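Local coordinates for glucose-6-phosphate dehydrogenase (Trypanosoma cruzi, PDB 5AQ1), which catalyses the NADP-dependent oxidation of glucose 6-phosphate to 6-phosphogluconolactone, the entry step of the pentose phosphate pathway, at residues K181-D186 / V206-H211; V269-L274 / D464-I469; V158-S163 / S194-P199; K46-P51 / D440-L445. All coordinates share one frame; numbering follows the deposited sequence.

Interaction 1: K181-D186 / V206-H211. With BG6 (6-O-phosphono-beta-D-glucopyranose), chain F; NDP (NADPH dihydro-nicotinamide-adenine-dinucleotide phosphate), chain G.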
# COMPACT_ATOMS: atom_id res chain seq x y z
N LYS B 181 20.78 34.57 9.58
CA LYS B 181 21.66 34.13 8.49
C LYS B 181 22.33 35.36 7.88
O LYS B 181 21.87 36.47 8.10
CB LYS B 181 20.85 33.34 7.45
CG LYS B 181 19.98 34.16 6.51
CD LYS B 181 19.16 33.24 5.61
CE LYS B 181 18.26 34.02 4.67
NZ LYS B 181 18.97 34.54 3.46
N PRO B 182 23.42 35.20 7.12
CA PRO B 182 24.02 33.92 6.73
C PRO B 182 24.76 33.22 7.86
O PRO B 182 25.35 33.88 8.72
CB PRO B 182 25.01 34.33 5.64
CG PRO B 182 25.43 35.71 6.02
CD PRO B 182 24.20 36.35 6.61
N PHE B 183 24.73 31.88 7.84
CA PHE B 183 25.54 31.07 8.75
C PHE B 183 26.67 30.43 7.94
O PHE B 183 26.59 29.26 7.55
CB PHE B 183 24.68 29.99 9.41
CG PHE B 183 23.47 30.53 10.12
CD1 PHE B 183 23.59 31.17 11.34
CD2 PHE B 183 22.21 30.39 9.56
CE1 PHE B 183 22.47 31.66 12.00
CE2 PHE B 183 21.09 30.88 10.21
CZ PHE B 183 21.22 31.52 11.43
N GLY B 184 27.70 31.21 7.68
CA GLY B 184 28.76 30.82 6.75
C GLY B 184 28.29 30.89 5.30
O GLY B 184 27.20 31.38 5.01
N ARG B 185 29.15 30.40 4.40
CA ARG B 185 28.84 30.35 2.96
C ARG B 185 29.07 28.96 2.34
O ARG B 185 28.85 28.77 1.15
CB ARG B 185 29.63 31.43 2.20
CG ARG B 185 31.06 31.65 2.68
CD ARG B 185 31.77 32.75 1.91
NE ARG B 185 32.05 32.35 0.53
CZ ARG B 185 31.38 32.76 -0.55
NH1 ARG B 185 30.37 33.62 -0.45
NH2 ARG B 185 31.73 32.30 -1.75
N ASP B 186 29.50 27.99 3.15
CA ASP B 186 29.62 26.59 2.73
C ASP B 186 29.75 25.71 3.98
O ASP B 186 29.66 26.21 5.10
CB ASP B 186 30.80 26.40 1.76
CG ASP B 186 32.12 26.90 2.31
OD1 ASP B 186 32.31 26.94 3.54
OD2 ASP B 186 32.99 27.25 1.48
N VAL B 206 20.67 28.71 21.87
CA VAL B 206 20.76 29.31 20.54
C VAL B 206 19.52 29.01 19.70
O VAL B 206 19.10 27.86 19.57
CB VAL B 206 22.02 28.83 19.78
CG1 VAL B 206 22.08 29.47 18.40
CG2 VAL B 206 23.28 29.17 20.57
N PHE B 207 18.95 30.07 19.13
CA PHE B 207 17.75 29.99 18.30
C PHE B 207 18.05 30.57 16.93
O PHE B 207 17.89 31.77 16.70
CB PHE B 207 16.60 30.74 18.98
CG PHE B 207 16.01 30.01 20.14
CD1 PHE B 207 16.71 29.87 21.33
CD2 PHE B 207 14.76 29.43 20.04
CE1 PHE B 207 16.17 29.18 22.40
CE2 PHE B 207 14.20 28.74 21.11
CZ PHE B 207 14.91 28.61 22.29
N ARG B 208 18.52 29.72 16.02
CA ARG B 208 18.86 30.16 14.66
C ARG B 208 17.60 30.35 13.82
O ARG B 208 16.83 29.41 13.60
CB ARG B 208 19.79 29.16 13.99
CG ARG B 208 21.14 29.04 14.67
CD ARG B 208 22.07 28.09 13.95
NE ARG B 208 23.15 27.65 14.83
CZ ARG B 208 23.00 26.76 15.81
NH1 ARG B 208 21.82 26.20 16.05
NH2 ARG B 208 24.05 26.42 16.55
N ILE B 209 17.40 31.58 13.34
CA ILE B 209 16.22 31.92 12.56
C ILE B 209 16.33 31.41 11.13
O ILE B 209 17.35 31.60 10.47
CB ILE B 209 15.99 33.45 12.48
CG1 ILE B 209 15.63 34.01 13.86
CG2 ILE B 209 14.90 33.79 11.46
CD1 ILE B 209 14.20 33.76 14.30
N ASP B 210 15.27 30.73 10.69
CA ASP B 210 14.94 30.64 9.27
C ASP B 210 13.48 31.07 9.19
O ASP B 210 12.58 30.30 9.53
CB ASP B 210 15.13 29.23 8.73
CG ASP B 210 14.93 29.15 7.23
OD1 ASP B 210 14.02 29.82 6.70
OD2 ASP B 210 15.70 28.42 6.58
N HIS B 211 13.25 32.30 8.74
CA HIS B 211 11.96 32.94 8.98
C HIS B 211 10.81 32.32 8.19
O HIS B 211 9.65 32.55 8.51
CB HIS B 211 12.04 34.47 8.78
CG HIS B 211 11.81 34.92 7.37
ND1 HIS B 211 12.82 35.00 6.44
CD2 HIS B 211 10.70 35.37 6.75
CE1 HIS B 211 12.34 35.45 5.30
NE2 HIS B 211 11.04 35.68 5.46
C1 BG6 F . 15.48 36.67 2.84
C2 BG6 F . 16.44 36.66 1.65
O1 BG6 F . 15.87 35.69 3.81
O5 BG6 F . 14.15 36.37 2.39
C3 BG6 F . 15.96 37.66 0.61
O2 BG6 F . 17.76 36.99 2.08
C4 BG6 F . 14.54 37.30 0.21
O3 BG6 F . 16.80 37.66 -0.54
C5 BG6 F . 13.65 37.32 1.45
O4 BG6 F . 14.07 38.23 -0.77
C6 BG6 F . 12.20 36.99 1.09
O6 BG6 F . 11.41 36.83 2.27
P BG6 F . 9.81 36.82 2.18
O1P BG6 F . 9.48 35.75 1.16
O2P BG6 F . 9.35 36.47 3.57
O3P BG6 F . 9.48 38.23 1.74
PA NDP G . 22.11 46.24 8.35
O1A NDP G . 23.10 46.36 7.22
O2A NDP G . 20.87 47.12 8.36
O5B NDP G . 22.93 46.41 9.72
C5B NDP G . 22.26 46.33 10.97
C4B NDP G . 22.87 47.30 11.97
O4B NDP G . 24.16 46.82 12.34
C3B NDP G . 23.06 48.73 11.44
O3B NDP G . 21.98 49.61 11.79
C2B NDP G . 24.35 49.17 12.10
O2B NDP G . 24.06 49.81 13.34
C1B NDP G . 25.11 47.89 12.36
N9A NDP G . 26.17 47.71 11.33
C8A NDP G . 26.03 47.77 9.98
N7A NDP G . 27.21 47.56 9.36
C5A NDP G . 28.14 47.38 10.32
C6A NDP G . 29.60 47.11 10.36
N6A NDP G . 30.31 47.01 9.21
N1A NDP G . 30.18 46.98 11.58
C2A NDP G . 29.49 47.08 12.73
N3A NDP G . 28.16 47.32 12.75
C4A NDP G . 27.45 47.47 11.61
O3 NDP G . 21.67 44.70 8.52
PN NDP G . 20.15 44.18 8.37
O1N NDP G . 19.27 44.81 9.43
O2N NDP G . 19.76 44.30 6.91
O5D NDP G . 20.32 42.63 8.73
C5D NDP G . 20.69 42.18 10.03
C4D NDP G . 20.95 40.68 10.00
O4D NDP G . 19.78 39.98 9.59
C3D NDP G . 22.04 40.34 9.00
O3D NDP G . 22.90 39.32 9.53
C2D NDP G . 21.29 39.83 7.78
O2D NDP G . 22.08 38.90 7.02
C1D NDP G . 20.03 39.23 8.40
N1N NDP G . 18.90 39.24 7.45
C2N NDP G . 18.20 40.36 7.25
C3N NDP G . 17.13 40.40 6.35
C7N NDP G . 16.35 41.67 6.15
O7N NDP G . 15.15 41.59 5.92
N7N NDP G . 16.96 42.86 6.20
C4N NDP G . 16.73 39.17 5.57
C5N NDP G . 17.58 38.03 5.88
C6N NDP G . 18.62 38.11 6.80
P2B NDP G . 25.07 50.84 14.05
O1X NDP G . 25.97 51.37 12.96
O2X NDP G . 24.11 51.87 14.61
O3X NDP G . 25.80 50.01 15.08
O HOH W 1 17.99 34.11 9.54
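Apolar packing joins the segments through Phe183 and Arg208. The arginine chain crosses the ring obliquely: CB of Arg208 is 3.8 Å from CZ of Phe183, and CD lies over one face, offset toward the rim. On the opposite face lies CA of Lys181, so the ring is sandwiched. At its edge, in plane, sits the carbonyl O of Ile209, 3.8 Å from Phe183 CE2. The guanidinium stands at 71° to the ring and is not stacked on it: Val206 CG1 lies over its centre, and its charge is paired with Glu203.

Polar contact between the segments runs through one water, which accepts from Lys181 N at 2.8 Å and donates to Ile209 O at 2.8 Å, so the two backbones are joined through the water.

In the Rossmann-type sheet, 181-186 follows strand 175-179, and 206-211 begins with its parallel neighbour 206-208. Both segments carry family signatures: the Glu-Lys-Pro sequence with its cis peptide before Pro182, and the Arg-Ile-Asp-His sequence that ends at His211.

Ligand bonds form the third group. The ribose hydroxyl O2D of NADPH donates to Lys181 O at 2.7 Å. Lys181 stays extended until a bend at chi4 (81°), which turns NZ to sugar hydroxyl O2, 3.1 Å away; Asp268 O also accepts from this ammonium. His211 NE2 gives phosphate oxygen O2P a nearly straight hydrogen bond of 2.7 Å (175° at the hydrogen), gripping the opposite end of glucose 6-phosphate.

Interaction 2: V269-L274 / D464-I469. With BG6 (6-O-phosphono-beta-D-glucopyranose), chain F.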
# COMPACT_ATOMS: atom_id res chain seq x y z
N VAL B 269 18.35 31.66 -0.57
CA VAL B 269 17.03 31.07 -0.28
C VAL B 269 16.92 29.55 -0.39
O VAL B 269 16.11 28.95 0.31
CB VAL B 269 15.92 31.70 -1.15
CG1 VAL B 269 15.91 33.22 -1.00
CG2 VAL B 269 16.07 31.33 -2.62
N ILE B 270 17.71 28.91 -1.26
CA ILE B 270 17.59 27.47 -1.47
C ILE B 270 18.20 26.68 -0.31
O ILE B 270 17.55 25.78 0.24
CB ILE B 270 18.23 27.03 -2.81
CG1 ILE B 270 17.44 27.64 -3.97
CG2 ILE B 270 18.24 25.50 -2.92
CD1 ILE B 270 17.97 27.30 -5.35
N GLN B 271 19.42 27.02 0.07
CA GLN B 271 20.14 26.33 1.15
C GLN B 271 19.42 26.38 2.49
O GLN B 271 19.60 25.49 3.33
CB GLN B 271 21.55 26.92 1.29
CG GLN B 271 22.40 26.26 2.37
CD GLN B 271 22.19 26.85 3.76
OE1 GLN B 271 21.59 27.90 3.93
NE2 GLN B 271 22.69 26.14 4.77
N ASN B 272 18.60 27.41 2.70
CA ASN B 272 17.90 27.59 3.96
C ASN B 272 16.38 27.45 3.82
O ASN B 272 15.82 26.44 4.24
CB ASN B 272 18.30 28.93 4.62
CG ASN B 272 18.44 30.06 3.62
OD1 ASN B 272 17.45 30.55 3.08
ND2 ASN B 272 19.68 30.48 3.38
N HIS B 273 15.72 28.43 3.21
CA HIS B 273 14.26 28.47 3.21
C HIS B 273 13.64 27.23 2.56
O HIS B 273 12.78 26.57 3.14
CB HIS B 273 13.75 29.71 2.48
CG HIS B 273 14.19 31.00 3.09
ND1 HIS B 273 14.11 31.25 4.45
CD2 HIS B 273 14.68 32.13 2.54
CE1 HIS B 273 14.55 32.47 4.70
NE2 HIS B 273 14.90 33.02 3.56
N LEU B 274 14.08 26.91 1.35
CA LEU B 274 13.48 25.83 0.57
C LEU B 274 13.95 24.45 1.03
O LEU B 274 13.21 23.47 0.90
CB LEU B 274 13.76 26.02 -0.93
CG LEU B 274 13.36 27.38 -1.52
CD1 LEU B 274 13.38 27.31 -3.04
CD2 LEU B 274 12.00 27.86 -1.04
N ASP B 464 24.42 21.95 9.26
CA ASP B 464 25.51 21.20 8.62
C ASP B 464 25.00 20.29 7.49
O ASP B 464 25.62 20.21 6.43
CB ASP B 464 26.26 20.35 9.66
CG ASP B 464 27.37 19.51 9.04
OD1 ASP B 464 28.42 20.07 8.67
OD2 ASP B 464 27.21 18.27 8.93
N ALA B 465 23.89 19.59 7.73
CA ALA B 465 23.31 18.70 6.74
C ALA B 465 22.88 19.46 5.48
O ALA B 465 23.05 18.97 4.36
CB ALA B 465 22.12 17.96 7.33
N ALA B 466 22.35 20.67 5.67
CA ALA B 466 21.92 21.51 4.56
C ALA B 466 23.11 21.97 3.71
O ALA B 466 23.05 21.91 2.48
CB ALA B 466 21.14 22.71 5.06
N TRP B 467 24.19 22.41 4.35
CA TRP B 467 25.37 22.87 3.61
C TRP B 467 26.02 21.76 2.79
O TRP B 467 26.56 22.02 1.71
CB TRP B 467 26.41 23.49 4.55
CG TRP B 467 26.12 24.92 4.90
CD1 TRP B 467 25.91 25.44 6.14
CD2 TRP B 467 25.99 26.01 3.98
NE1 TRP B 467 25.66 26.78 6.06
CE2 TRP B 467 25.71 27.17 4.75
CE3 TRP B 467 26.09 26.13 2.59
CZ2 TRP B 467 25.52 28.42 4.17
CZ3 TRP B 467 25.91 27.38 2.02
CH2 TRP B 467 25.63 28.51 2.81
N ARG B 468 25.98 20.54 3.29
CA ARG B 468 26.58 19.40 2.59
C ARG B 468 25.86 19.08 1.28
O ARG B 468 26.47 18.56 0.34
CB ARG B 468 26.64 18.18 3.51
CG ARG B 468 27.76 18.29 4.53
CD ARG B 468 27.69 17.21 5.60
NE ARG B 468 28.70 17.45 6.63
CZ ARG B 468 29.94 16.97 6.62
NH1 ARG B 468 30.36 16.16 5.65
NH2 ARG B 468 30.76 17.28 7.62
N ILE B 469 24.58 19.40 1.22
CA ILE B 469 23.80 19.18 0.01
C ILE B 469 24.29 20.05 -1.15
O ILE B 469 24.38 19.58 -2.29
CB ILE B 469 22.29 19.43 0.26
CG1 ILE B 469 21.74 18.35 1.20
CG2 ILE B 469 21.51 19.45 -1.04
CD1 ILE B 469 20.41 18.69 1.84
C1 BG6 F . 15.48 36.67 2.84
C2 BG6 F . 16.44 36.66 1.65
O1 BG6 F . 15.87 35.69 3.81
O5 BG6 F . 14.15 36.37 2.39
C3 BG6 F . 15.96 37.66 0.61
O2 BG6 F . 17.76 36.99 2.08
C4 BG6 F . 14.54 37.30 0.21
O3 BG6 F . 16.80 37.66 -0.54
C5 BG6 F . 13.65 37.32 1.45
O4 BG6 F . 14.07 38.23 -0.77
C6 BG6 F . 12.20 36.99 1.09
O6 BG6 F . 11.41 36.83 2.27
P BG6 F . 9.81 36.82 2.18
O1P BG6 F . 9.48 35.75 1.16
O2P BG6 F . 9.35 36.47 3.57
O3P BG6 F . 9.48 38.23 1.74
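In the pairing of helices 264-282 and 460-479 beside the substrate site, Gln271 lies over the indole of Trp467. The amide and ring planes are 22° apart, which makes this a stack, with NE2 over the ring centre and 3.2 Å from Trp467 CE2. Gln271 CG makes a CH-pi contact 3.7 Å from the centroid of the six-membered ring, only 12° off its normal. The chain leaves the helix with CG anti to the backbone N (chi1 -179°) and bends at chi2, which lays the amide flat along the indole. Gln271 NE2 and Trp467 NE1 are both donors and do not bond; the indole N-H has a weak bond to Phe183 O. Beside the stack, Ala466 CB rests 3.6 Å from Gln271 O.

Helix 264-282 contains a wider pi-type turn here, closed by Leu274 N to Val269 O at 3.1 Å. Around the kink, Asn272 ND2 donates to Gln271 OE1 at 3.3 Å, while Asn272 OD1 accepts from His273 N at 2.7 Å. His273 points to the ligand instead: its NE2 and hydroxyl O1 of glucose 6-phosphate form a 2.9 Å hydrogen bond, and Asp210 holds ND1.

Interaction 3: V158-S163 / S194-P199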
# COMPACT_ATOMS: atom_id res chain seq x y z
N VAL B 158 30.32 39.78 19.23
CA VAL B 158 29.14 40.09 20.04
C VAL B 158 28.76 38.91 20.92
O VAL B 158 28.40 39.10 22.08
CB VAL B 158 27.94 40.49 19.16
CG1 VAL B 158 26.67 40.61 19.99
CG2 VAL B 158 28.23 41.81 18.47
N CYS B 159 28.83 37.71 20.37
CA CYS B 159 28.57 36.49 21.13
C CYS B 159 29.56 36.33 22.29
O CYS B 159 29.18 35.93 23.39
CB CYS B 159 28.61 35.27 20.22
SG CYS B 159 27.23 35.18 19.04
N ARG B 160 30.83 36.67 22.05
CA ARG B 160 31.86 36.59 23.09
C ARG B 160 31.62 37.60 24.21
O ARG B 160 31.76 37.27 25.38
CB ARG B 160 33.26 36.77 22.50
CG ARG B 160 33.78 35.52 21.82
CD ARG B 160 35.15 35.71 21.20
NE ARG B 160 35.52 34.54 20.41
CZ ARG B 160 36.48 34.51 19.48
NH1 ARG B 160 37.21 35.59 19.21
NH2 ARG B 160 36.72 33.37 18.82
N GLY B 161 31.28 38.83 23.83
CA GLY B 161 30.99 39.89 24.80
C GLY B 161 29.79 39.58 25.67
O GLY B 161 29.83 39.77 26.89
N LEU B 162 28.71 39.09 25.05
CA LEU B 162 27.50 38.71 25.76
C LEU B 162 27.75 37.55 26.72
O LEU B 162 27.34 37.59 27.88
CB LEU B 162 26.38 38.32 24.78
CG LEU B 162 25.72 39.46 24.00
CD1 LEU B 162 24.80 38.89 22.93
CD2 LEU B 162 24.96 40.40 24.93
N SER B 163 28.43 36.52 26.22
CA SER B 163 28.76 35.34 27.02
C SER B 163 29.61 35.70 28.23
O SER B 163 29.38 35.22 29.33
CB SER B 163 29.51 34.31 26.16
OG SER B 163 29.71 33.10 26.88
N SER B 194 30.16 27.58 13.95
CA SER B 194 29.52 26.80 15.01
C SER B 194 30.50 26.42 16.13
O SER B 194 30.14 26.44 17.31
CB SER B 194 28.87 25.54 14.44
OG SER B 194 27.74 25.87 13.65
N ASN B 195 31.73 26.08 15.76
CA ASN B 195 32.77 25.76 16.73
C ASN B 195 33.17 26.94 17.61
O ASN B 195 33.61 26.74 18.75
CB ASN B 195 34.00 25.18 16.04
CG ASN B 195 33.77 23.77 15.50
OD1 ASN B 195 32.91 23.04 15.98
ND2 ASN B 195 34.55 23.39 14.49
N GLN B 196 33.03 28.16 17.10
CA GLN B 196 33.33 29.36 17.89
C GLN B 196 32.22 29.64 18.89
O GLN B 196 32.46 30.25 19.94
CB GLN B 196 33.51 30.59 17.00
CG GLN B 196 34.36 30.36 15.76
CD GLN B 196 35.38 31.45 15.53
OE1 GLN B 196 36.15 31.80 16.43
NE2 GLN B 196 35.40 32.00 14.32
N LEU B 197 31.01 29.21 18.56
CA LEU B 197 29.85 29.41 19.41
C LEU B 197 29.77 28.36 20.52
O LEU B 197 29.22 28.62 21.59
CB LEU B 197 28.58 29.36 18.57
CG LEU B 197 27.48 30.35 18.96
CD1 LEU B 197 27.91 31.77 18.61
CD2 LEU B 197 26.18 30.00 18.26
N LYS B 198 30.32 27.17 20.25
CA LYS B 198 30.26 26.02 21.16
C LYS B 198 30.61 26.34 22.63
O LYS B 198 29.82 26.03 23.53
CB LYS B 198 31.15 24.88 20.64
CG LYS B 198 30.42 23.57 20.37
CD LYS B 198 31.27 22.62 19.54
CE LYS B 198 30.51 21.36 19.13
NZ LYS B 198 29.50 21.62 18.06
N PRO B 199 31.78 26.95 22.89
CA PRO B 199 32.14 27.26 24.28
C PRO B 199 31.41 28.47 24.90
O PRO B 199 31.47 28.66 26.11
CB PRO B 199 33.64 27.56 24.19
CG PRO B 199 33.83 28.08 22.81
CD PRO B 199 32.85 27.33 21.95
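Cys159 and Leu197 meet because SG stands beside its own backbone N, anti to the carbonyl carbon (chi1 -69°), and a Leu197 side chain whose base is set to one side is turned at chi2 (70°) to bring CD1 back across the gap. Arg160 runs extended from CG to NE along the outside of the same pair, whereas Gln196 is bent at chi2, with its amide oxygen toward the guanidinium.

The two segments belong to helices 155-165 and 187-197, which follow successive parallel strands of the Rossmann-type sheet, 143-148 and 175-179, and lie side by side as neighbouring connections of its beta-alpha-beta units. The nearest CA atoms, of Cys159 and Leu197, are 7.4 Å apart, and the touching is done by side chains.

There are two layers. The outer one is polar, at the more exposed side of the contact: Arg160 NH2 lies 2.9 Å from Gln196 OE1, but the approach is at a poor angle and does not qualify as a hydrogen bond. The guanidinium and amide planes are 66° apart, and the oxygen comes obliquely to the guanidinium. Any attraction between the two groups would be electrostatic. Just beyond the segment, Leu200 touches both Cys159 and Arg160, and its O accepts a hydrogen bond from Ser163 OG.

The inner layer is apolar and buried, with Leu148 of strand 143-148 also against Cys159. Its one close touch is between a methyl and a sulfur, Leu197 CD1 lying 3.5 Å from Cys159 SG.

Interaction 4: K46-P51 / D440-L445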
# COMPACT_ATOMS: atom_id res chain seq x y z
N LYS B 46 13.76 47.63 12.32
CA LYS B 46 12.59 48.50 12.14
C LYS B 46 11.51 47.87 11.26
O LYS B 46 10.32 48.13 11.47
CB LYS B 46 13.00 49.87 11.58
CG LYS B 46 13.48 49.87 10.13
CD LYS B 46 13.93 51.25 9.69
CE LYS B 46 15.09 51.18 8.72
NZ LYS B 46 15.40 52.50 8.11
N LYS B 47 11.91 47.06 10.28
CA LYS B 47 10.95 46.49 9.33
C LYS B 47 10.29 45.21 9.82
O LYS B 47 9.14 44.94 9.46
CB LYS B 47 11.63 46.24 7.98
CG LYS B 47 11.82 47.51 7.17
CD LYS B 47 12.58 47.26 5.88
CE LYS B 47 12.45 48.45 4.94
NZ LYS B 47 13.56 48.49 3.96
N LYS B 48 10.99 44.42 10.63
CA LYS B 48 10.49 43.12 11.07
C LYS B 48 10.45 42.95 12.59
O LYS B 48 9.41 42.60 13.14
CB LYS B 48 11.33 42.00 10.45
CG LYS B 48 11.20 41.91 8.93
CD LYS B 48 9.76 41.64 8.52
CE LYS B 48 9.63 41.38 7.03
NZ LYS B 48 8.19 41.35 6.63
N THR B 49 11.57 43.20 13.26
CA THR B 49 11.68 42.90 14.68
C THR B 49 10.71 43.71 15.55
O THR B 49 9.86 43.13 16.23
CB THR B 49 13.13 43.11 15.18
OG1 THR B 49 14.05 42.63 14.20
CG2 THR B 49 13.36 42.38 16.50
N PHE B 50 10.83 45.03 15.52
CA PHE B 50 9.99 45.89 16.36
C PHE B 50 8.50 45.78 16.02
O PHE B 50 7.67 45.74 16.93
CB PHE B 50 10.45 47.36 16.30
CG PHE B 50 11.71 47.63 17.07
CD1 PHE B 50 11.74 47.51 18.45
CD2 PHE B 50 12.88 48.01 16.42
CE1 PHE B 50 12.90 47.75 19.17
CE2 PHE B 50 14.05 48.26 17.12
CZ PHE B 50 14.06 48.13 18.50
N PRO B 51 8.15 45.73 14.71
CA PRO B 51 6.74 45.50 14.33
C PRO B 51 6.16 44.19 14.85
O PRO B 51 5.00 44.15 15.26
CB PRO B 51 6.79 45.51 12.80
CG PRO B 51 7.94 46.39 12.48
CD PRO B 51 8.96 46.10 13.54
N ASP B 440 2.91 38.12 10.52
CA ASP B 440 4.21 38.00 9.90
C ASP B 440 4.97 36.84 10.55
O ASP B 440 4.75 36.52 11.72
CB ASP B 440 4.99 39.31 10.07
CG ASP B 440 6.36 39.25 9.43
OD1 ASP B 440 6.43 39.19 8.18
OD2 ASP B 440 7.37 39.26 10.17
N ALA B 441 5.87 36.22 9.79
CA ALA B 441 6.66 35.09 10.29
C ALA B 441 7.33 35.36 11.65
O ALA B 441 7.33 34.50 12.52
CB ALA B 441 7.71 34.71 9.26
N TYR B 442 7.88 36.55 11.81
CA TYR B 442 8.65 36.87 13.01
C TYR B 442 7.82 36.99 14.30
O TYR B 442 8.38 36.96 15.39
CB TYR B 442 9.47 38.14 12.78
CG TYR B 442 10.70 37.91 11.93
CD1 TYR B 442 11.85 37.33 12.47
CD2 TYR B 442 10.73 38.29 10.58
CE1 TYR B 442 12.98 37.12 11.70
CE2 TYR B 442 11.87 38.08 9.81
CZ TYR B 442 12.99 37.50 10.37
OH TYR B 442 14.12 37.29 9.61
N GLU B 443 6.50 37.12 14.18
CA GLU B 443 5.64 37.11 15.37
C GLU B 443 5.61 35.72 15.98
O GLU B 443 5.83 35.56 17.18
CB GLU B 443 4.20 37.54 15.03
CG GLU B 443 4.06 38.99 14.57
CD GLU B 443 2.65 39.31 14.11
OE1 GLU B 443 1.69 39.03 14.88
OE2 GLU B 443 2.50 39.83 12.98
N SER B 444 5.34 34.72 15.15
CA SER B 444 5.31 33.32 15.59
C SER B 444 6.63 32.91 16.23
O SER B 444 6.66 32.32 17.31
CB SER B 444 5.01 32.40 14.40
OG SER B 444 3.96 32.92 13.59
N LEU B 445 7.73 33.24 15.56
CA LEU B 445 9.06 32.76 15.95
C LEU B 445 9.55 33.37 17.26
O LEU B 445 9.99 32.65 18.15
CB LEU B 445 10.07 33.01 14.82
CG LEU B 445 9.76 32.25 13.52
CD1 LEU B 445 10.65 32.72 12.39
CD2 LEU B 445 9.91 30.75 13.71
O HOH W 2 7.28 41.73 11.55
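Lys48 packs its aliphatic base against Tyr442 and sends its ammonium to Asp440, and these two ends differ sharply in character. The close-packed part is apolar: CB of Lys48 is 3.8 Å from Tyr442 CD2, with CG beside CD2 and CE2, and the lysine chain crosses the buried tyrosine side chain at about a right angle. A bend at chi2 (-60°) then steers the chain past the ring toward the aspartate.

The looser side is polar and partly exposed. Lys48 NZ forms a salt bridge of 3.2 Å with Asp440 OD1, approaching 45° out of the carboxylate plane. A water donates both to Lys48 O and to Asp440 OD2, each at 2.8 Å, bridging the two segments beside the ion pair. That carboxylate is already engaged as the N-cap of helix 441-451, where OD2 accepts from Tyr442 N at 3.2 Å. Asp440 N donates to Glu443 OE2 at 3.0 Å, completing a capping box; the same carboxylate thus serves the helix end and Lys48.

Helix 43-58 of the cofactor-binding domain thus meets helix 441-451, with Tyr442 also packed on Tyr147 of strand 143-148 and Glu443 on Leu417 of a neighbouring subunit.

How the interactions relate
From the N terminus, 46-51 opens the longest loop, closed by interaction 4 at 440-445. Within it, 158-163 starts interaction 3 and 181-186 starts interaction 1; 194-199 closes the former before 206-211 closes the latter, so these two cross, and Val206 packs on Leu197. Interaction 2 opens later, at 269-274, and closes at 464-469, beyond the end of interaction 4, which it therefore crosses. Interactions 1 and 3 bind the Rossmann-type layer internally, interaction 4 ties it to the C-terminal part, and interaction 2 joins two C-terminal helices. Interaction 1 is the hub: Asp210 reaches His273 of interaction 2, and His211 packs against Tyr442 of interaction 4.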